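Isomaltodextranase (Arthrobacter globiformis, PDB 5AWO) removes successive isomaltose units from the non-reducing ends of polysaccharides by hydrolysing (1->6)-alpha-D-glucosidic linkages. Local coordinates at residues A[57-62]-A[76-81]; A[319-324]-A[349-354]; A[46-51]-A[269-274]. All coordinates share one frame; numbering follows the deposited sequence. Where two conformers were deposited one is given.

All three contacts lie in the (beta/alpha)8 barrel of this family 27 glycoside hydrolase. Contacts 1 and 2 have centres about 16 Å apart, and contacts 2 and 3 about 12 Å. E58 joins contact 1 to contact 2: its OE2 probably bonds to Y349 OH at 2.6 Å. R319 joins contact 2 to contact 3, with NH1 2.8 Å from D271 O, probably a hydrogen bond. Contacts 1 and 3 meet more lightly, where E58 packs on Y46. The side chains of C79 in contact 1 and F48 in contact 3 each lie about 10 Å from that of D201, probably the nucleophile. Contact 2 lies away from the annotated catalytic residues.

Contact 1. Residues A[57-62]-A[76-81]; sequences NEWKVN and DIACTD
W59 reaches from helix 56-68 to A78 and to the methyl of T80. Helix 56-68 lies in the connection between the neighbouring parallel strands 39-42 and 77-79, so this is the packing inside a beta-alpha-beta crossover of the (beta/alpha)8 barrel. All the touching residues are buried. W59 buries the most surface. Its CG is anti to the backbone N (chi1 166°), and this carries the six-membered ring from the helix to the strand. The far corner of that ring, CH2 and CZ3, does the touching. CH2 lies 3.5 Å from A78 O, which sits at the ring edge, near its plane. A78 points its methyl toward the helix, and CB rests 3.9 Å from W59 CH2. One residue further, the C79 carbonyl carbon also lies at the ring edge, but the C79 side chain points away from the helix. The contact is therefore apolar, apart from the carbonyl oxygen at the ring edge.

T80 follows just after the strand. Its methyl CG2 is anti to its carbonyl carbon and meets the same corner of W59 at an oblique angle. T80 OG1, by contrast, is taken by the backbone N of Y124, the last residue of the adjacent strand 120-124. That bond probably helps to fix the rotation of the T80 side chain. Around the indole, W110 meets W59 edge-to-face, and W103 meets it with the planes about 40° apart. T80 CG2 nearly straddles the CZ3-CH2 bond of W59, at 3.8 Å from CZ3 and 3.7 Å from CH2.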
# COMPACT_ATOMS: atom_id res chain seq x y z
N ASN A 57 27.37 7.39 13.81
CA ASN A 57 27.00 7.53 15.22
C ASN A 57 25.58 8.04 15.43
O ASN A 57 24.91 7.63 16.40
CB ASN A 57 27.95 8.44 16.00
CG ASN A 57 27.71 8.31 17.50
OD1 ASN A 57 27.80 7.22 18.05
ND2 ASN A 57 27.31 9.40 18.16
N GLU A 58 25.11 8.90 14.52
CA GLU A 58 23.71 9.37 14.60
C GLU A 58 22.74 8.24 14.29
O GLU A 58 21.71 8.11 14.95
CB GLU A 58 23.52 10.54 13.67
CG GLU A 58 24.13 11.80 14.26
CD GLU A 58 23.42 12.18 15.55
OE1 GLU A 58 22.35 12.78 15.46
OE2 GLU A 58 23.89 11.83 16.64
N TRP A 59 23.08 7.39 13.33
CA TRP A 59 22.33 6.17 13.08
C TRP A 59 22.25 5.29 14.34
O TRP A 59 21.18 4.82 14.72
CB TRP A 59 22.97 5.45 11.91
CG TRP A 59 22.63 4.03 11.61
CD1 TRP A 59 23.42 2.93 11.82
CD2 TRP A 59 21.46 3.53 10.93
NE1 TRP A 59 22.81 1.80 11.36
CE2 TRP A 59 21.61 2.14 10.77
CE3 TRP A 59 20.30 4.14 10.42
CZ2 TRP A 59 20.63 1.33 10.18
CZ3 TRP A 59 19.34 3.32 9.81
CH2 TRP A 59 19.50 1.96 9.70
N LYS A 60 23.41 5.09 14.99
CA LYS A 60 23.45 4.26 16.19
C LYS A 60 22.58 4.84 17.32
O LYS A 60 21.80 4.12 17.93
CB LYS A 60 24.89 4.09 16.69
CG LYS A 60 25.03 3.14 17.87
CD LYS A 60 26.47 3.10 18.37
CE LYS A 60 26.64 2.10 19.51
NZ LYS A 60 25.81 2.44 20.70
N VAL A 61 22.72 6.13 17.57
CA VAL A 61 22.00 6.75 18.69
C VAL A 61 20.49 6.70 18.41
O VAL A 61 19.69 6.40 19.30
CB VAL A 61 22.53 8.15 19.01
CG1 VAL A 61 21.73 8.81 20.12
CG2 VAL A 61 23.99 8.07 19.49
N ASN A 62 20.09 6.94 17.17
CA ASN A 62 18.67 6.76 16.83
C ASN A 62 18.18 5.34 17.03
O ASN A 62 17.10 5.12 17.59
CB ASN A 62 18.38 7.21 15.39
CG ASN A 62 18.29 8.72 15.26
OD1 ASN A 62 19.19 9.39 14.72
ND2 ASN A 62 17.23 9.27 15.80
N ASP A 76 9.88 -1.60 14.49
CA ASP A 76 11.10 -2.41 14.71
C ASP A 76 11.97 -2.54 13.50
O ASP A 76 12.90 -3.31 13.53
CB ASP A 76 10.76 -3.77 15.30
CG ASP A 76 9.81 -4.54 14.47
OD1 ASP A 76 9.64 -4.21 13.30
OD2 ASP A 76 9.19 -5.50 15.01
N ILE A 77 11.67 -1.80 12.44
CA ILE A 77 12.58 -1.62 11.30
C ILE A 77 13.22 -0.24 11.35
O ILE A 77 12.51 0.76 11.47
CB ILE A 77 11.81 -1.78 9.98
CG1 ILE A 77 11.26 -3.20 9.81
CG2 ILE A 77 12.68 -1.35 8.80
CD1 ILE A 77 10.23 -3.32 8.71
N ALA A 78 14.56 -0.17 11.28
CA ALA A 78 15.30 1.07 11.12
C ALA A 78 15.76 1.12 9.68
O ALA A 78 16.50 0.23 9.22
CB ALA A 78 16.49 1.13 12.05
N CYS A 79 15.27 2.11 8.93
CA CYS A 79 15.44 2.15 7.48
C CYS A 79 16.33 3.30 7.04
O CYS A 79 16.13 4.45 7.47
CB CYS A 79 14.08 2.31 6.82
SG CYS A 79 14.01 2.11 5.00
N THR A 80 17.31 3.02 6.20
CA THR A 80 18.10 4.06 5.60
C THR A 80 17.31 4.80 4.52
O THR A 80 16.15 4.50 4.23
CB THR A 80 19.42 3.48 5.04
OG1 THR A 80 19.14 2.57 3.98
CG2 THR A 80 20.20 2.74 6.13
N ASP A 81 17.95 5.80 3.94
CA ASP A 81 17.35 6.60 2.89
C ASP A 81 18.39 7.01 1.86
O ASP A 81 19.35 6.24 1.62
CB ASP A 81 16.58 7.80 3.50
CG ASP A 81 15.45 8.26 2.59
OD1 ASP A 81 14.48 7.50 2.39
OD2 ASP A 81 15.61 9.39 2.06

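Contact 2. Residues A[319-324]-A[349-354]; sequences RASTFA and YQQIGN
S321 packs closely on the backbone of Q351, while R319 and Q351 meet more loosely, with a water between them. On the close side, S321 CB lies 3.3 Å from Q351 O. S321 is partly exposed all the same. It was deposited in two conformers, so the place of its hydroxyl beside Q351 CB is doubtful. Q351 is partly exposed too, and its chain runs extended beyond CG, past S321 toward the buried R319.

These are the loops after the seventh and eighth strands of the (beta/alpha)8 barrel, strands 312-314 and 343-345. The first turns into a short 3-10 segment, 320-322. R319 O starts it and accepts twice, from T322 N at 3.0 Å and from T322 OG1 at 2.7 Å. The OG1 bond lies in the carbonyl plane, on a lone pair. D347 grips the same turn, with OD1 on A320 N and OD2 on S321 N.

On the looser side the R319 chain bends at chi3 (66°), and its guanidinium comes near the Q351 amide. NH2 of R319 and NE2 of Q351 are 3.4 Å apart, but both are donors and do not bond to each other. NE2 lies at the guanidinium edge, and the two planes are turned 39° apart. A water links the two groups. It accepts from R319 NE at 2.8 Å and donates to Q351 OE1 at 2.8 Å. The other amide bonds lead outward: Q351 OE1 also takes T348 N, and Q351 NE2 gives to G45 O. With these partners the amide is probably held against rotation. R319 NH1 has its own acceptor, D271 O, and T322 CG2 sits 3.8 Å above the centre of the guanidinium plane.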
# COMPACT_ATOMS: atom_id res chain seq x y z
N ARG A 319 6.58 13.46 10.27
CA ARG A 319 7.55 14.37 10.89
C ARG A 319 6.77 15.16 11.98
O ARG A 319 6.26 16.28 11.76
CB ARG A 319 8.21 15.27 9.86
CG ARG A 319 8.94 14.52 8.74
CD ARG A 319 9.86 15.44 7.93
NE ARG A 319 10.93 15.87 8.81
CZ ARG A 319 11.64 16.99 8.70
NH1 ARG A 319 11.55 17.79 7.65
NH2 ARG A 319 12.49 17.27 9.67
N ALA A 320 6.55 14.51 13.11
CA ALA A 320 5.57 15.05 14.09
C ALA A 320 5.91 16.46 14.53
O ALA A 320 5.02 17.32 14.68
CB ALA A 320 5.46 14.14 15.29
N SER A 321 7.18 16.73 14.77
CA SER A 321 7.65 18.03 15.28
C SER A 321 7.51 19.16 14.28
O SER A 321 7.64 20.33 14.63
CB SER A 321 9.13 17.95 15.67
OG SER A 321 9.94 18.00 14.52
N THR A 322 7.25 18.83 13.02
CA THR A 322 7.09 19.86 11.99
C THR A 322 5.69 20.48 11.93
O THR A 322 5.49 21.43 11.19
CB THR A 322 7.45 19.36 10.59
OG1 THR A 322 6.50 18.40 10.11
CG2 THR A 322 8.86 18.77 10.57
N PHE A 323 4.74 19.88 12.63
CA PHE A 323 3.37 20.39 12.68
C PHE A 323 3.22 21.45 13.77
O PHE A 323 4.06 21.56 14.66
CB PHE A 323 2.38 19.24 12.84
CG PHE A 323 2.28 18.38 11.58
CD1 PHE A 323 3.19 17.36 11.33
CD2 PHE A 323 1.32 18.66 10.63
CE1 PHE A 323 3.11 16.64 10.13
CE2 PHE A 323 1.25 17.94 9.46
CZ PHE A 323 2.14 16.92 9.20
N ALA A 324 2.12 22.18 13.70
CA ALA A 324 1.91 23.39 14.50
C ALA A 324 1.17 23.11 15.78
O ALA A 324 1.16 23.96 16.67
CB ALA A 324 1.16 24.41 13.67
N TYR A 349 15.84 11.39 17.42
CA TYR A 349 15.86 11.46 18.88
C TYR A 349 15.93 12.92 19.33
O TYR A 349 15.41 13.26 20.40
CB TYR A 349 17.00 10.61 19.49
CG TYR A 349 18.41 11.12 19.27
CD1 TYR A 349 19.02 11.95 20.21
CD2 TYR A 349 19.15 10.71 18.17
CE1 TYR A 349 20.31 12.41 20.00
CE2 TYR A 349 20.44 11.14 17.97
CZ TYR A 349 21.02 11.98 18.90
OH TYR A 349 22.32 12.43 18.68
N GLN A 350 16.53 13.80 18.54
CA GLN A 350 16.56 15.23 18.89
C GLN A 350 15.26 15.95 18.60
O GLN A 350 14.92 16.91 19.30
CB GLN A 350 17.67 15.98 18.17
CG GLN A 350 19.06 15.49 18.48
CD GLN A 350 19.61 14.62 17.39
OE1 GLN A 350 18.86 13.88 16.72
NE2 GLN A 350 20.91 14.70 17.17
N GLN A 351 14.54 15.50 17.59
CA GLN A 351 13.33 16.20 17.14
C GLN A 351 12.09 15.76 17.88
O GLN A 351 11.11 16.51 17.92
CB GLN A 351 13.10 15.94 15.65
CG GLN A 351 14.09 16.60 14.73
CD GLN A 351 14.10 16.01 13.32
OE1 GLN A 351 13.67 14.87 13.11
NE2 GLN A 351 14.59 16.78 12.36
N ILE A 352 12.09 14.55 18.41
CA ILE A 352 10.86 13.94 18.92
C ILE A 352 10.22 14.79 20.03
O ILE A 352 8.99 14.91 20.10
CB ILE A 352 11.03 12.46 19.36
CG1 ILE A 352 9.69 11.77 19.61
CG2 ILE A 352 11.91 12.34 20.60
CD1 ILE A 352 8.79 11.65 18.39
N GLY A 353 11.04 15.42 20.87
CA GLY A 353 10.50 16.29 21.93
C GLY A 353 9.51 15.53 22.79
O GLY A 353 9.81 14.43 23.25
N ASN A 354 8.32 16.12 23.01
CA ASN A 354 7.26 15.43 23.77
C ASN A 354 6.26 14.77 22.84
O ASN A 354 5.09 14.74 23.18
CB ASN A 354 6.33 16.37 24.61
CG ASN A 354 7.03 17.46 25.40
OD1 ASN A 354 8.16 17.27 25.88
ND2 ASN A 354 6.31 18.59 25.60
O HOH W 1 11.59 14.82 11.29

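Contact 3. Residues A[46-51]-A[269-274]; sequences YSFPHN and DADKGG
F48 lays one face of its ring on D271. D271 CA makes a CH-pi contact, 3.9 Å from the ring centroid and 22° off the normal. The ring comes from helix 44-50, which follows the first strand of the (beta/alpha)8 barrel. D271 lies in the loop after the sixth, strand 263-265. The carboxylate comes in obliquely at the CZ end of the ring: OD2 is 3.4 Å from F48 CZ, with the two planes 55° apart. Further along the ring, F48 CE2 lies 3.4 Å from D271 C.

The next shell probably helps to position D271. It sits in a type II' beta turn from A270 to G273, closed by G273 N to A270 O at 2.8 Å. Its own OD1 accepts K272 N at 2.7 Å, on the anti side and 32° out of the carboxylate plane. With an alanine at D271, K272 N would probably lose this acceptor and F48 CZ the carboxylate beside it.

Outside this, Y44 OH bonds to D271 N, and the Y44 ring meets F48 nearly parallel. The helix ends in a Schellman motif at N51. In its last turn Y46 O accepts both H50 N and H50 ND1, the latter at 2.8 Å.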
# COMPACT_ATOMS: atom_id res chain seq x y z
N TYR A 46 16.83 13.28 9.79
CA TYR A 46 18.20 13.76 9.84
C TYR A 46 18.64 14.27 8.47
O TYR A 46 19.08 15.41 8.32
CB TYR A 46 19.19 12.66 10.31
CG TYR A 46 20.60 13.23 10.37
CD1 TYR A 46 21.39 13.35 9.23
CD2 TYR A 46 21.10 13.75 11.56
CE1 TYR A 46 22.65 13.93 9.28
CE2 TYR A 46 22.36 14.29 11.62
CZ TYR A 46 23.12 14.42 10.48
OH TYR A 46 24.39 14.99 10.53
N SER A 47 18.54 13.43 7.44
CA SER A 47 19.26 13.71 6.23
C SER A 47 18.64 14.81 5.40
O SER A 47 19.35 15.54 4.70
CB SER A 47 19.42 12.42 5.38
OG SER A 47 20.37 11.56 5.99
N PHE A 48 17.31 14.92 5.41
CA PHE A 48 16.68 15.98 4.64
C PHE A 48 17.06 17.41 5.14
O PHE A 48 17.55 18.22 4.36
CB PHE A 48 15.15 15.78 4.49
CG PHE A 48 14.49 16.92 3.77
CD1 PHE A 48 14.58 17.06 2.41
CD2 PHE A 48 13.89 17.95 4.51
CE1 PHE A 48 14.03 18.14 1.75
CE2 PHE A 48 13.37 19.04 3.85
CZ PHE A 48 13.43 19.13 2.49
N PRO A 49 16.85 17.71 6.43
CA PRO A 49 17.25 19.07 6.83
C PRO A 49 18.77 19.31 6.76
O PRO A 49 19.20 20.46 6.52
CB PRO A 49 16.75 19.22 8.25
CG PRO A 49 16.13 17.95 8.63
CD PRO A 49 16.19 16.97 7.51
N HIS A 50 19.57 18.26 6.96
CA HIS A 50 21.04 18.40 6.83
C HIS A 50 21.51 18.39 5.39
O HIS A 50 22.66 18.74 5.10
CB HIS A 50 21.77 17.30 7.60
CG HIS A 50 21.76 17.50 9.08
ND1 HIS A 50 20.79 16.97 9.90
CD2 HIS A 50 22.60 18.18 9.89
CE1 HIS A 50 21.02 17.32 11.15
NE2 HIS A 50 22.12 18.05 11.18
N ASN A 51 20.66 17.97 4.47
CA ASN A 51 21.04 17.67 3.10
C ASN A 51 22.34 16.88 3.06
O ASN A 51 23.28 17.24 2.36
CB ASN A 51 21.14 18.96 2.28
CG ASN A 51 21.28 18.69 0.79
OD1 ASN A 51 20.86 17.63 0.27
ND2 ASN A 51 21.88 19.63 0.08
N ASP A 269 7.27 14.29 -1.70
CA ASP A 269 8.06 14.00 -0.52
C ASP A 269 7.58 14.80 0.70
O ASP A 269 7.19 15.95 0.58
CB ASP A 269 9.53 14.38 -0.73
CG ASP A 269 10.27 13.51 -1.76
OD1 ASP A 269 9.68 12.64 -2.43
OD2 ASP A 269 11.49 13.74 -1.92
N ALA A 270 7.72 14.22 1.89
CA ALA A 270 7.36 14.93 3.11
C ALA A 270 8.09 16.27 3.24
O ALA A 270 7.53 17.23 3.77
CB ALA A 270 7.62 14.05 4.33
N ASP A 271 9.34 16.35 2.79
CA ASP A 271 10.08 17.62 2.75
C ASP A 271 10.09 18.22 4.15
O ASP A 271 10.32 17.49 5.13
CB ASP A 271 9.46 18.50 1.63
CG ASP A 271 10.30 19.71 1.20
OD1 ASP A 271 10.16 20.76 1.86
OD2 ASP A 271 11.03 19.67 0.18
N LYS A 272 9.83 19.52 4.26
CA LYS A 272 9.78 20.23 5.55
C LYS A 272 8.56 19.88 6.40
O LYS A 272 8.44 20.36 7.52
CB LYS A 272 9.79 21.74 5.29
CG LYS A 272 8.57 22.25 4.59
CD LYS A 272 8.75 23.66 4.05
CE LYS A 272 8.68 24.71 5.14
NZ LYS A 272 7.32 24.81 5.73
N GLY A 273 7.68 19.03 5.90
CA GLY A 273 6.62 18.51 6.73
C GLY A 273 5.53 19.55 6.92
O GLY A 273 5.29 20.44 6.08
N GLY A 274 4.82 19.38 8.02
CA GLY A 274 3.73 20.29 8.37
C GLY A 274 2.49 20.15 7.52
O GLY A 274 2.41 19.31 6.62